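Long-range contacts in synaptotagmin-1 (Arabidopsis thaliana, PDB 7ATP), which helps maintain plasma membrane integrity during freezing and osmotic stress and binds lipid and calcium, here represented by its first C2 domain: residues Lys13-Val18 and Lys131-Leu136; Phe32-Leu37 and Ser44-Val49; Asp103-Phe108 and Glu135-Pro140. All coordinates share one frame; numbering follows the deposited sequence.

Interaction 1 (Lys13-Val18 and Lys131-Leu136)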
ATOM      1  N   LYS A  13       4.283   4.899  -5.219  1.00 67.25           N
ATOM      2  CA  LYS A  13       5.526   4.514  -4.583  1.00 62.25           C
ATOM      3  C   LYS A  13       5.204   4.129  -3.145  1.00 72.09           C
ATOM      4  O   LYS A  13       4.649   4.942  -2.395  1.00 70.05           O
ATOM      5  CB  LYS A  13       6.566   5.629  -4.628  1.00 69.48           C
ATOM      6  CG  LYS A  13       7.878   5.233  -3.969  1.00 71.05           C
ATOM      7  CD  LYS A  13       8.892   6.383  -3.925  1.00 75.26           C
ATOM      8  CE  LYS A  13       9.525   6.640  -5.285  1.00 83.29           C
ATOM      9  NZ  LYS A  13      10.117   8.024  -5.417  1.00 95.55           N
ATOM     10  N   VAL A  14       5.498   2.881  -2.782  1.00 64.47           N
ATOM     11  CA  VAL A  14       5.413   2.458  -1.393  1.00 61.77           C
ATOM     12  C   VAL A  14       6.754   2.805  -0.775  1.00 62.27           C
ATOM     13  O   VAL A  14       7.782   2.240  -1.150  1.00 67.36           O
ATOM     14  CB  VAL A  14       5.099   0.959  -1.273  1.00 64.90           C
ATOM     15  CG1 VAL A  14       5.259   0.512   0.137  1.00 55.69           C
ATOM     16  CG2 VAL A  14       3.677   0.686  -1.735  1.00 58.86           C
ATOM     17  N   VAL A  15       6.755   3.749   0.157  1.00 63.75           N
ATOM     18  CA  VAL A  15       8.000   4.299   0.664  1.00 60.37           C
ATOM     19  C   VAL A  15       8.523   3.422   1.778  1.00 62.64           C
ATOM     20  O   VAL A  15       9.532   2.724   1.620  1.00 64.60           O
ATOM     21  CB  VAL A  15       7.820   5.736   1.172  1.00 74.18           C
ATOM     22  CG1 VAL A  15       9.122   6.228   1.787  1.00 71.24           C
ATOM     23  CG2 VAL A  15       7.395   6.625   0.051  1.00 74.84           C
ATOM     24  N   ARG A  16       7.847   3.467   2.918  1.00 64.67           N
ATOM     25  CA  ARG A  16       8.266   2.702   4.073  1.00 59.09           C
ATOM     26  C   ARG A  16       7.055   2.453   4.949  1.00 67.23           C
ATOM     27  O   ARG A  16       5.977   3.006   4.735  1.00 74.93           O
ATOM     28  CB  ARG A  16       9.338   3.425   4.879  1.00 64.61           C
ATOM     29  CG  ARG A  16       8.768   4.430   5.875  1.00 76.32           C
ATOM     30  CD  ARG A  16       9.852   5.336   6.473  1.00 81.92           C
ATOM     31  NE  ARG A  16      10.052   6.558   5.694  1.00 91.81           N
ATOM     32  CZ  ARG A  16      11.078   6.769   4.871  1.00 95.64           C
ATOM     33  NH1 ARG A  16      11.176   7.914   4.195  1.00 85.15           N
ATOM     34  NH2 ARG A  16      12.008   5.835   4.722  1.00 95.70           N
ATOM     35  N   ALA A  17       7.248   1.614   5.945  1.00 63.45           N
ATOM     36  CA  ALA A  17       6.301   1.478   7.028  1.00 68.31           C
ATOM     37  C   ALA A  17       7.065   1.760   8.300  1.00 70.04           C
ATOM     38  O   ALA A  17       8.284   1.593   8.344  1.00 72.63           O
ATOM     39  CB  ALA A  17       5.678   0.098   7.064  1.00 57.30           C
ATOM     40  N   VAL A  18       6.360   2.236   9.320  1.00 73.77           N
ATOM     41  CA  VAL A  18       6.995   2.667  10.559  1.00 74.12           C
ATOM     42  C   VAL A  18       6.135   2.210  11.715  1.00 75.87           C
ATOM     43  O   VAL A  18       4.921   2.435  11.712  1.00 82.71           O
ATOM     44  CB  VAL A  18       7.189   4.194  10.611  1.00 73.97           C
ATOM     45  CG1 VAL A  18       7.653   4.610  11.981  1.00 74.07           C
ATOM     46  CG2 VAL A  18       8.193   4.633   9.580  1.00 76.40           C
ATOM     47  N   LYS A 131       2.413   2.959  10.702  1.00 88.32           N
ATOM     48  CA  LYS A 131       2.116   3.882   9.621  1.00 86.20           C
ATOM     49  C   LYS A 131       2.710   3.356   8.326  1.00 77.81           C
ATOM     50  O   LYS A 131       3.752   2.698   8.321  1.00 76.09           O
ATOM     51  CB  LYS A 131       2.683   5.302   9.894  1.00 89.54           C
ATOM     52  CG  LYS A 131       2.161   5.992  11.158  1.00100.58           C
ATOM     53  CD  LYS A 131       3.117   7.092  11.658  1.00101.08           C
ATOM     54  CE  LYS A 131       2.546   7.791  12.896  1.00117.35           C
ATOM     55  NZ  LYS A 131       3.532   8.662  13.601  1.00118.69           N
ATOM     56  N   LEU A 132       2.050   3.677   7.224  1.00 80.35           N
ATOM     57  CA  LEU A 132       2.546   3.360   5.894  1.00 77.60           C
ATOM     58  C   LEU A 132       2.636   4.655   5.104  1.00 80.84           C
ATOM     59  O   LEU A 132       1.619   5.320   4.892  1.00 86.11           O
ATOM     60  CB  LEU A 132       1.626   2.364   5.195  1.00 73.36           C
ATOM     61  CG  LEU A 132       2.032   2.048   3.764  1.00 78.30           C
ATOM     62  CD1 LEU A 132       3.363   1.341   3.779  1.00 66.43           C
ATOM     63  CD2 LEU A 132       0.968   1.216   3.052  1.00 74.12           C
ATOM     64  N   GLU A 133       3.843   5.020   4.684  1.00 77.98           N
ATOM     65  CA  GLU A 133       4.050   6.211   3.864  1.00 77.69           C
ATOM     66  C   GLU A 133       4.017   5.823   2.393  1.00 71.60           C
ATOM     67  O   GLU A 133       4.715   4.899   1.975  1.00 75.15           O
ATOM     68  CB  GLU A 133       5.391   6.871   4.182  1.00 84.75           C
ATOM     69  CG  GLU A 133       5.564   7.332   5.632  1.00 93.55           C
ATOM     70  CD  GLU A 133       6.974   7.865   5.933  1.00100.26           C
ATOM     71  OE1 GLU A 133       7.804   7.957   4.992  1.00 95.45           O
ATOM     72  OE2 GLU A 133       7.255   8.188   7.114  1.00 99.24           O
ATOM     73  N   VAL A 134       3.203   6.517   1.613  1.00 79.98           N
ATOM     74  CA  VAL A 134       3.140   6.276   0.180  1.00 79.78           C
ATOM     75  C   VAL A 134       3.236   7.614  -0.534  1.00 74.68           C
ATOM     76  O   VAL A 134       2.995   8.666   0.053  1.00 88.17           O
ATOM     77  CB  VAL A 134       1.854   5.538  -0.218  1.00 77.88           C
ATOM     78  CG1 VAL A 134       1.859   4.122   0.332  1.00 74.25           C
ATOM     79  CG2 VAL A 134       0.666   6.271   0.328  1.00 80.17           C
ATOM     80  N   GLU A 135       3.627   7.565  -1.808  1.00 75.95           N
ATOM     81  CA  GLU A 135       3.600   8.709  -2.715  1.00 82.67           C
ATOM     82  C   GLU A 135       2.782   8.344  -3.937  1.00 83.77           C
ATOM     83  O   GLU A 135       2.848   7.210  -4.425  1.00 84.47           O
ATOM     84  CB  GLU A 135       4.990   9.142  -3.201  1.00 83.88           C
ATOM     85  CG  GLU A 135       5.829   9.919  -2.210  1.00 94.32           C
ATOM     86  CD  GLU A 135       7.268  10.082  -2.683  1.00103.95           C
ATOM     87  OE1 GLU A 135       7.476  10.299  -3.902  1.00112.38           O
ATOM     88  OE2 GLU A 135       8.188   9.977  -1.837  1.00 97.69           O
ATOM     89  N   LEU A 136       2.020   9.309  -4.427  1.00 84.98           N
ATOM     90  CA  LEU A 136       1.212   9.138  -5.616  1.00 87.84           C
ATOM     91  C   LEU A 136       1.534  10.227  -6.623  1.00 87.97           C
ATOM     92  O   LEU A 136       1.791  11.375  -6.256  1.00 89.94           O
ATOM     93  CB  LEU A 136      -0.264   9.192  -5.286  1.00 89.17           C
ATOM     94  CG  LEU A 136      -0.878   7.856  -4.917  1.00 87.75           C
ATOM     95  CD1 LEU A 136      -0.330   7.336  -3.612  1.00 84.11           C
ATOM     96  CD2 LEU A 136      -2.356   8.067  -4.808  1.00 90.49           C
TER
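V14 and A17 of strand 8-18 pack against V134 and L132 of strand 131-140 on the buried face of an antiparallel sheet. The L132 branch CD1 does most of the touching. It lies 4.2 Å from V14 CG1 and sits 3.2 Å from the backbone O of R16. F76 of the facing sheet covers L132 and V134, and W58 covers V14 and A17. The other face is polar and partly exposed. There the side chains of R16 and E133 run side by side, and R16 NE gives a salt-bridged hydrogen bond of 2.7 Å to E133 OE1. The bond is bent, and NE meets the oxygen from above the carboxylate plane, with the two flat groups 86° apart. With R16 bent at chi3 (90°), V15 CG1 lies over one guanidinium face, near its rim. R16 NH2 has a second acid, E57, so the cation is shared between two carboxylates. K13 and E135 run alongside each other, but their ion pair, NZ to OE1, is long at 3.8 Å. The backbones pair closely at both ends, with K13 N to E135 O at 2.8 Å and V18 N to K131 O at 2.8 Å. Between these ends V15 N bonds to E133 O and E133 N to R16 O. Two residues thus face one, a classic beta bulge in one sheet of the C2 beta-sandwich.

Interaction 2 (Phe32-Leu37 and Ser44-Val49)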
ATOM      1  N   PHE A  32       5.217  -7.249   4.007  1.00 47.69           N
ATOM      2  CA  PHE A  32       5.140  -6.800   2.629  1.00 49.25           C
ATOM      3  C   PHE A  32       3.785  -6.144   2.477  1.00 54.15           C
ATOM      4  O   PHE A  32       2.923  -6.265   3.349  1.00 55.28           O
ATOM      5  CB  PHE A  32       5.336  -7.932   1.619  1.00 48.40           C
ATOM      6  CG  PHE A  32       4.253  -8.993   1.669  1.00 53.85           C
ATOM      7  CD1 PHE A  32       4.278  -9.988   2.638  1.00 53.58           C
ATOM      8  CD2 PHE A  32       3.249  -9.015   0.721  1.00 52.31           C
ATOM      9  CE1 PHE A  32       3.304 -10.976   2.667  1.00 58.85           C
ATOM     10  CE2 PHE A  32       2.263  -9.995   0.747  1.00 54.39           C
ATOM     11  CZ  PHE A  32       2.288 -10.974   1.730  1.00 60.28           C
ATOM     12  N   VAL A  33       3.599  -5.417   1.385  1.00 54.81           N
ATOM     13  CA  VAL A  33       2.388  -4.628   1.190  1.00 47.87           C
ATOM     14  C   VAL A  33       1.676  -5.094  -0.068  1.00 55.18           C
ATOM     15  O   VAL A  33       2.308  -5.281  -1.115  1.00 55.54           O
ATOM     16  CB  VAL A  33       2.705  -3.126   1.083  1.00 54.29           C
ATOM     17  CG1 VAL A  33       1.423  -2.353   1.059  1.00 47.42           C
ATOM     18  CG2 VAL A  33       3.560  -2.696   2.232  1.00 53.60           C
ATOM     19  N   LYS A  34       0.357  -5.241   0.021  1.00 54.91           N
ATOM     20  CA  LYS A  34      -0.471  -5.532  -1.138  1.00 56.13           C
ATOM     21  C   LYS A  34      -1.214  -4.272  -1.527  1.00 57.72           C
ATOM     22  O   LYS A  34      -1.853  -3.639  -0.682  1.00 61.03           O
ATOM     23  CB  LYS A  34      -1.475  -6.647  -0.856  1.00 59.21           C
ATOM     24  CG  LYS A  34      -2.141  -7.206  -2.095  1.00 65.36           C
ATOM     25  CD  LYS A  34      -2.954  -8.483  -1.774  1.00 70.88           C
ATOM     26  CE  LYS A  34      -4.422  -8.162  -1.442  1.00 83.82           C
ATOM     27  NZ  LYS A  34      -5.374  -8.840  -2.382  1.00 88.14           N
ATOM     28  N   ILE A  35      -1.173  -3.932  -2.806  1.00 61.67           N
ATOM     29  CA  ILE A  35      -1.830  -2.730  -3.293  1.00 65.24           C
ATOM     30  C   ILE A  35      -2.855  -3.139  -4.330  1.00 65.54           C
ATOM     31  O   ILE A  35      -2.502  -3.735  -5.352  1.00 70.17           O
ATOM     32  CB  ILE A  35      -0.843  -1.723  -3.895  1.00 59.79           C
ATOM     33  CG1 ILE A  35       0.316  -1.445  -2.944  1.00 64.13           C
ATOM     34  CG2 ILE A  35      -1.555  -0.434  -4.199  1.00 65.96           C
ATOM     35  CD1 ILE A  35       1.520  -2.298  -3.216  1.00 64.43           C
ATOM     36  N   LYS A  36      -4.109  -2.783  -4.086  1.00 66.98           N
ATOM     37  CA  LYS A  36      -5.201  -3.064  -5.002  1.00 77.54           C
ATOM     38  C   LYS A  36      -5.949  -1.774  -5.314  1.00 79.83           C
ATOM     39  O   LYS A  36      -6.232  -0.975  -4.414  1.00 80.93           O
ATOM     40  CB  LYS A  36      -6.145  -4.096  -4.396  1.00 81.55           C
ATOM     41  CG  LYS A  36      -7.008  -4.861  -5.386  1.00 88.32           C
ATOM     42  CD  LYS A  36      -8.003  -5.761  -4.639  1.00 94.99           C
ATOM     43  CE  LYS A  36      -7.297  -6.629  -3.586  1.00 96.47           C
ATOM     44  NZ  LYS A  36      -8.223  -7.428  -2.717  1.00 97.32           N
ATOM     45  N   LEU A  37      -6.261  -1.567  -6.588  1.00 81.70           N
ATOM     46  CA  LEU A  37      -7.088  -0.438  -7.000  1.00 88.98           C
ATOM     47  C   LEU A  37      -8.547  -0.872  -7.056  1.00 93.62           C
ATOM     48  O   LEU A  37      -8.865  -1.888  -7.679  1.00102.23           O
ATOM     49  CB  LEU A  37      -6.643   0.095  -8.357  1.00 88.92           C
ATOM     50  CG  LEU A  37      -7.470   1.262  -8.896  1.00 94.89           C
ATOM     51  CD1 LEU A  37      -7.526   2.378  -7.868  1.00 90.25           C
ATOM     52  CD2 LEU A  37      -6.904   1.760 -10.224  1.00 95.32           C
ATOM     53  N   SER A  44      -3.583  -7.947  -7.717  1.00 75.84           N
ATOM     54  CA  SER A  44      -3.040  -6.906  -6.868  1.00 72.00           C
ATOM     55  C   SER A  44      -1.515  -6.911  -6.947  1.00 72.76           C
ATOM     56  O   SER A  44      -0.887  -7.878  -7.391  1.00 72.74           O
ATOM     57  CB  SER A  44      -3.515  -7.096  -5.433  1.00 77.22           C
ATOM     58  OG  SER A  44      -3.236  -8.412  -4.984  1.00 82.11           O
ATOM     59  N   LYS A  45      -0.915  -5.811  -6.528  1.00 63.04           N
ATOM     60  CA  LYS A  45       0.534  -5.730  -6.495  1.00 59.37           C
ATOM     61  C   LYS A  45       1.040  -6.005  -5.083  1.00 62.30           C
ATOM     62  O   LYS A  45       0.341  -5.772  -4.097  1.00 63.70           O
ATOM     63  CB  LYS A  45       1.015  -4.370  -6.988  1.00 71.85           C
ATOM     64  CG  LYS A  45       1.206  -4.284  -8.524  1.00 73.88           C
ATOM     65  CD  LYS A  45      -0.052  -3.877  -9.265  1.00 76.04           C
ATOM     66  CE  LYS A  45       0.206  -3.718 -10.778  1.00 84.60           C
ATOM     67  NZ  LYS A  45       1.208  -2.656 -11.156  1.00 83.23           N
ATOM     68  N   LYS A  46       2.256  -6.532  -5.002  1.00 52.50           N
ATOM     69  CA  LYS A  46       2.898  -6.823  -3.734  1.00 55.55           C
ATOM     70  C   LYS A  46       4.338  -6.340  -3.770  1.00 50.87           C
ATOM     71  O   LYS A  46       5.053  -6.545  -4.754  1.00 49.93           O
ATOM     72  CB  LYS A  46       2.888  -8.339  -3.403  1.00 49.02           C
ATOM     73  CG  LYS A  46       1.491  -8.975  -3.270  1.00 53.57           C
ATOM     74  CD  LYS A  46       1.617 -10.505  -3.324  1.00 67.06           C
ATOM     75  CE  LYS A  46       0.266 -11.239  -3.278  1.00 72.30           C
ATOM     76  NZ  LYS A  46       0.448 -12.618  -2.676  1.00 63.30           N
ATOM     77  N   THR A  47       4.765  -5.707  -2.689  1.00 44.87           N
ATOM     78  CA  THR A  47       6.157  -5.344  -2.591  1.00 41.05           C
ATOM     79  C   THR A  47       6.980  -6.555  -2.204  1.00 51.64           C
ATOM     80  O   THR A  47       6.460  -7.622  -1.834  1.00 46.34           O
ATOM     81  CB  THR A  47       6.362  -4.315  -1.515  1.00 52.96           C
ATOM     82  OG1 THR A  47       5.986  -4.921  -0.271  1.00 49.33           O
ATOM     83  CG2 THR A  47       5.485  -3.104  -1.769  1.00 51.72           C
ATOM     84  N   THR A  48       8.285  -6.356  -2.256  1.00 45.17           N
ATOM     85  CA  THR A  48       9.204  -7.313  -1.667  1.00 47.28           C
ATOM     86  C   THR A  48       8.884  -7.535  -0.190  1.00 44.85           C
ATOM     87  O   THR A  48       8.237  -6.705   0.457  1.00 40.77           O
ATOM     88  CB  THR A  48      10.606  -6.803  -1.856  1.00 43.07           C
ATOM     89  OG1 THR A  48      10.763  -6.489  -3.230  1.00 55.00           O
ATOM     90  CG2 THR A  48      11.592  -7.854  -1.511  1.00 54.93           C
ATOM     91  N   VAL A  49       9.277  -8.707   0.319  1.00 46.22           N
ATOM     92  CA  VAL A  49       9.194  -9.007   1.747  1.00 39.67           C
ATOM     93  C   VAL A  49      10.435  -8.477   2.427  1.00 37.92           C
ATOM     94  O   VAL A  49      11.553  -8.706   1.961  1.00 41.99           O
ATOM     95  CB  VAL A  49       9.086 -10.525   1.990  1.00 44.63           C
ATOM     96  CG1 VAL A  49       9.125 -10.796   3.515  1.00 45.25           C
ATOM     97  CG2 VAL A  49       7.849 -11.056   1.405  1.00 42.51           C
TER
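F32 lays its ring alongside the aliphatic chain of K46 and meets V49 CG2 with CD1 at 3.9 Å. Its CG sits between the backbone N and the carbonyl carbon (chi1 64°), which puts the ring beside both residues. The two segments form a beta hairpin, strands 31-37 and 45-46, at the edge of one sheet of the C2 sandwich. V49 touches D30, a calcium ligand by similarity, so this end of the hairpin borders the metal-binding loops. A zinc ion lies about 5 Å from the V49 side chain. The regular pairing is short. I35 and K45 exchange two backbone bonds, with I35 N to K45 O at 2.7 Å. The K45 amine turns away to the carbonyl of K63. On the inner face I35 packs on V14 and F76. On the outer face the chain of K34 bends past S44, with CD 3.2 Å from OG, while its NZ makes only a weak bond to that oxygen. Toward V49 a side chain takes over the backbone's role. V33 O accepts the T47 N-H, but V33 N bonds to T47 OG1 at 2.9 Å. That hydroxyl in turn donates to T48 O, 3.0 Å from OG1.

Interaction 3 (Asp103-Phe108 and Glu135-Pro140)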
ATOM      1  N   ASP A 103       0.367  15.458 -12.310  1.00128.44           N
ATOM      2  CA  ASP A 103       1.727  15.980 -12.441  1.00125.72           C
ATOM      3  C   ASP A 103       2.252  16.601 -11.148  1.00130.36           C
ATOM      4  O   ASP A 103       2.998  17.579 -11.188  1.00136.38           O
ATOM      5  CB  ASP A 103       1.823  16.994 -13.585  1.00129.72           C
ATOM      6  CG  ASP A 103       1.175  16.495 -14.856  1.00125.24           C
ATOM      7  OD1 ASP A 103       1.434  15.339 -15.243  1.00122.53           O
ATOM      8  OD2 ASP A 103       0.389  17.256 -15.460  1.00126.70           O
ATOM      9  N   GLU A 104       1.892  16.046  -9.992  1.00132.27           N
ATOM     10  CA  GLU A 104       2.395  16.556  -8.722  1.00138.83           C
ATOM     11  C   GLU A 104       2.729  15.395  -7.796  1.00130.56           C
ATOM     12  O   GLU A 104       1.911  14.493  -7.599  1.00121.15           O
ATOM     13  CB  GLU A 104       1.382  17.496  -8.061  1.00149.60           C
ATOM     14  CG  GLU A 104       2.002  18.740  -7.409  1.00163.27           C
ATOM     15  CD  GLU A 104       2.688  18.441  -6.083  1.00164.07           C
ATOM     16  OE1 GLU A 104       3.821  18.931  -5.860  1.00168.22           O
ATOM     17  OE2 GLU A 104       2.087  17.716  -5.262  1.00163.33           O
ATOM     18  N   HIS A 105       3.933  15.438  -7.231  1.00132.24           N
ATOM     19  CA  HIS A 105       4.474  14.385  -6.374  1.00124.55           C
ATOM     20  C   HIS A 105       3.887  14.569  -4.979  1.00123.54           C
ATOM     21  O   HIS A 105       4.356  15.406  -4.205  1.00126.28           O
ATOM     22  CB  HIS A 105       5.996  14.472  -6.350  1.00123.75           C
ATOM     23  CG  HIS A 105       6.696  13.217  -6.763  1.00122.35           C
ATOM     24  ND1 HIS A 105       7.560  13.167  -7.835  1.00121.23           N
ATOM     25  CD2 HIS A 105       6.693  11.975  -6.224  1.00118.21           C
ATOM     26  CE1 HIS A 105       8.046  11.944  -7.950  1.00123.07           C
ATOM     27  NE2 HIS A 105       7.536  11.201  -6.985  1.00123.13           N
ATOM     28  N   LYS A 106       2.861  13.788  -4.649  1.00114.16           N
ATOM     29  CA  LYS A 106       2.124  13.947  -3.401  1.00107.05           C
ATOM     30  C   LYS A 106       2.353  12.748  -2.491  1.00 99.39           C
ATOM     31  O   LYS A 106       2.109  11.604  -2.887  1.00 97.86           O
ATOM     32  CB  LYS A 106       0.625  14.124  -3.665  1.00113.85           C
ATOM     33  CG  LYS A 106      -0.142  14.791  -2.519  1.00116.33           C
ATOM     34  CD  LYS A 106      -1.520  15.263  -2.972  1.00126.18           C
ATOM     35  CE  LYS A 106      -2.061  16.350  -2.059  1.00137.83           C
ATOM     36  NZ  LYS A 106      -2.091  15.916  -0.640  1.00135.65           N
ATOM     37  N   ALA A 107       2.796  13.012  -1.271  1.00 88.47           N
ATOM     38  CA  ALA A 107       3.033  11.958  -0.301  1.00 94.47           C
ATOM     39  C   ALA A 107       1.829  11.797   0.609  1.00 92.56           C
ATOM     40  O   ALA A 107       0.958  12.659   0.693  1.00 87.95           O
ATOM     41  CB  ALA A 107       4.277  12.264   0.530  1.00101.43           C
ATOM     42  N   PHE A 108       1.786  10.667   1.302  1.00 81.75           N
ATOM     43  CA  PHE A 108       0.737  10.444   2.282  1.00 87.84           C
ATOM     44  C   PHE A 108       1.291   9.558   3.382  1.00 91.39           C
ATOM     45  O   PHE A 108       2.283   8.849   3.199  1.00 84.70           O
ATOM     46  CB  PHE A 108      -0.504   9.781   1.672  1.00 89.62           C
ATOM     47  CG  PHE A 108      -1.149  10.574   0.578  1.00 90.04           C
ATOM     48  CD1 PHE A 108      -2.158  11.469   0.864  1.00 91.70           C
ATOM     49  CD2 PHE A 108      -0.758  10.400  -0.738  1.00 91.18           C
ATOM     50  CE1 PHE A 108      -2.756  12.191  -0.138  1.00101.99           C
ATOM     51  CE2 PHE A 108      -1.345  11.110  -1.739  1.00 99.86           C
ATOM     52  CZ  PHE A 108      -2.351  12.017  -1.444  1.00103.85           C
ATOM     53  N   GLU A 135       3.627   7.565  -1.808  1.00 75.95           N
ATOM     54  CA  GLU A 135       3.600   8.709  -2.715  1.00 82.67           C
ATOM     55  C   GLU A 135       2.782   8.344  -3.937  1.00 83.77           C
ATOM     56  O   GLU A 135       2.848   7.210  -4.425  1.00 84.47           O
ATOM     57  CB  GLU A 135       4.990   9.142  -3.201  1.00 83.88           C
ATOM     58  CG  GLU A 135       5.829   9.919  -2.210  1.00 94.32           C
ATOM     59  CD  GLU A 135       7.268  10.082  -2.683  1.00103.95           C
ATOM     60  OE1 GLU A 135       7.476  10.299  -3.902  1.00112.38           O
ATOM     61  OE2 GLU A 135       8.188   9.977  -1.837  1.00 97.69           O
ATOM     62  N   LEU A 136       2.020   9.309  -4.427  1.00 84.98           N
ATOM     63  CA  LEU A 136       1.212   9.138  -5.616  1.00 87.84           C
ATOM     64  C   LEU A 136       1.534  10.227  -6.623  1.00 87.97           C
ATOM     65  O   LEU A 136       1.791  11.375  -6.256  1.00 89.94           O
ATOM     66  CB  LEU A 136      -0.264   9.192  -5.286  1.00 89.17           C
ATOM     67  CG  LEU A 136      -0.878   7.856  -4.917  1.00 87.75           C
ATOM     68  CD1 LEU A 136      -0.330   7.336  -3.612  1.00 84.11           C
ATOM     69  CD2 LEU A 136      -2.356   8.067  -4.808  1.00 90.49           C
ATOM     70  N   LEU A 137       1.504   9.852  -7.899  1.00 86.92           N
ATOM     71  CA  LEU A 137       1.670  10.805  -8.991  1.00 94.09           C
ATOM     72  C   LEU A 137       0.710  10.380 -10.091  1.00 91.59           C
ATOM     73  O   LEU A 137       0.839   9.279 -10.637  1.00 87.55           O
ATOM     74  CB  LEU A 137       3.115  10.831  -9.479  1.00 96.76           C
ATOM     75  CG  LEU A 137       3.582  11.926 -10.426  1.00107.80           C
ATOM     76  CD1 LEU A 137       5.022  12.307 -10.096  1.00112.51           C
ATOM     77  CD2 LEU A 137       3.473  11.426 -11.852  1.00102.78           C
ATOM     78  N   TYR A 138      -0.270  11.229 -10.376  1.00 94.89           N
ATOM     79  CA  TYR A 138      -1.276  10.961 -11.392  1.00 99.00           C
ATOM     80  C   TYR A 138      -0.880  11.623 -12.698  1.00103.55           C
ATOM     81  O   TYR A 138      -0.424  12.766 -12.710  1.00109.00           O
ATOM     82  CB  TYR A 138      -2.652  11.470 -10.975  1.00 93.96           C
ATOM     83  CG  TYR A 138      -3.717  11.152 -11.994  1.00 99.81           C
ATOM     84  CD1 TYR A 138      -3.778   9.899 -12.581  1.00 96.58           C
ATOM     85  CD2 TYR A 138      -4.663  12.099 -12.367  1.00108.15           C
ATOM     86  CE1 TYR A 138      -4.741   9.586 -13.511  1.00 99.31           C
ATOM     87  CE2 TYR A 138      -5.637  11.798 -13.302  1.00108.66           C
ATOM     88  CZ  TYR A 138      -5.673  10.536 -13.871  1.00107.57           C
ATOM     89  OH  TYR A 138      -6.636  10.215 -14.806  1.00105.60           O
ATOM     90  N   LYS A 139      -1.068  10.901 -13.788  1.00101.38           N
ATOM     91  CA  LYS A 139      -0.775  11.424 -15.109  1.00104.41           C
ATOM     92  C   LYS A 139      -1.847  10.967 -16.092  1.00107.11           C
ATOM     93  O   LYS A 139      -1.953   9.773 -16.394  1.00101.81           O
ATOM     94  CB  LYS A 139       0.625  10.993 -15.555  1.00107.26           C
ATOM     95  CG  LYS A 139       1.728  11.951 -15.100  1.00110.76           C
ATOM     96  CD  LYS A 139       3.097  11.578 -15.668  1.00108.76           C
ATOM     97  CE  LYS A 139       3.770  12.787 -16.324  1.00113.14           C
ATOM     98  NZ  LYS A 139       3.913  13.949 -15.398  1.00108.66           N
ATOM     99  N   PRO A 140      -2.689  11.889 -16.589  1.00111.67           N
ATOM    100  CA  PRO A 140      -3.701  11.512 -17.584  1.00108.85           C
ATOM    101  C   PRO A 140      -3.187  11.663 -19.007  1.00116.25           C
ATOM    102  O   PRO A 140      -2.056  12.112 -19.218  1.00116.53           O
ATOM    103  CB  PRO A 140      -4.845  12.479 -17.286  1.00112.64           C
ATOM    104  CG  PRO A 140      -4.141  13.708 -16.788  1.00112.56           C
ATOM    105  CD  PRO A 140      -2.867  13.265 -16.110  1.00106.01           C
TER
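This is a surface contact at the edge of one sheet of the C2 beta-sandwich, where the last strand, 131-140, pairs antiparallel with the outermost strand, 106-111, and the loop before it. Regular pairing is confined to the strand end. K106 and L136 exchange two nearly straight backbone bonds, with L136 N to K106 O at 2.8 Å. The loop leading into strand 106-111 stays beside strand 131-140, and D103 N reaches Y138 O at 2.8 Å. On the inner side L136 CB meets the edge of the F108 ring at CE2, 4.2 Å away. L95 of strand 88-96 touches both residues and ties them to the opposite sheet, while M100 adds cover to L136. The outer side is more open to solvent. The L137 branch CD1 sits over one face of the H105 ring, 3.7 Å from its centroid, in a CH-pi contact. CG of L137 points opposite to its backbone N (chi1 -169°), which carries the branch to that face of the ring. E135 comes at this imidazole obliquely, with OE1 3.0 Å from CD2. The angle to NE2 is poor for a hydrogen bond. CG of E135 also rests on the methyl of A107. At the far end the K139 chain crosses the D103 side chain at about a right angle. Its NZ makes a salt bridge to D103 OD1 at 2.8 Å, on the anti side of the carboxylate and 31° out of its plane.

Strand 8-18 comes first and pairs with strand 131-140, so interaction 1 closes a loop of 112 residues. Interaction 2 falls within that span and closes a short hairpin of its own in the other sheet. Interaction 3 opens later, and 26 residues separate its segments. It ends on the same strand as interaction 1, and the two share E135 and L136. Strand 131-140 is thus paired on both edges, by 8-18 and by 106-111. One place where the two sheets meet is between interactions 1 and 2, through V14 on I35, V33 and T47, and L132 on V33. Interactions 2 and 3 do not touch; their nearest atoms are about 8 Å apart.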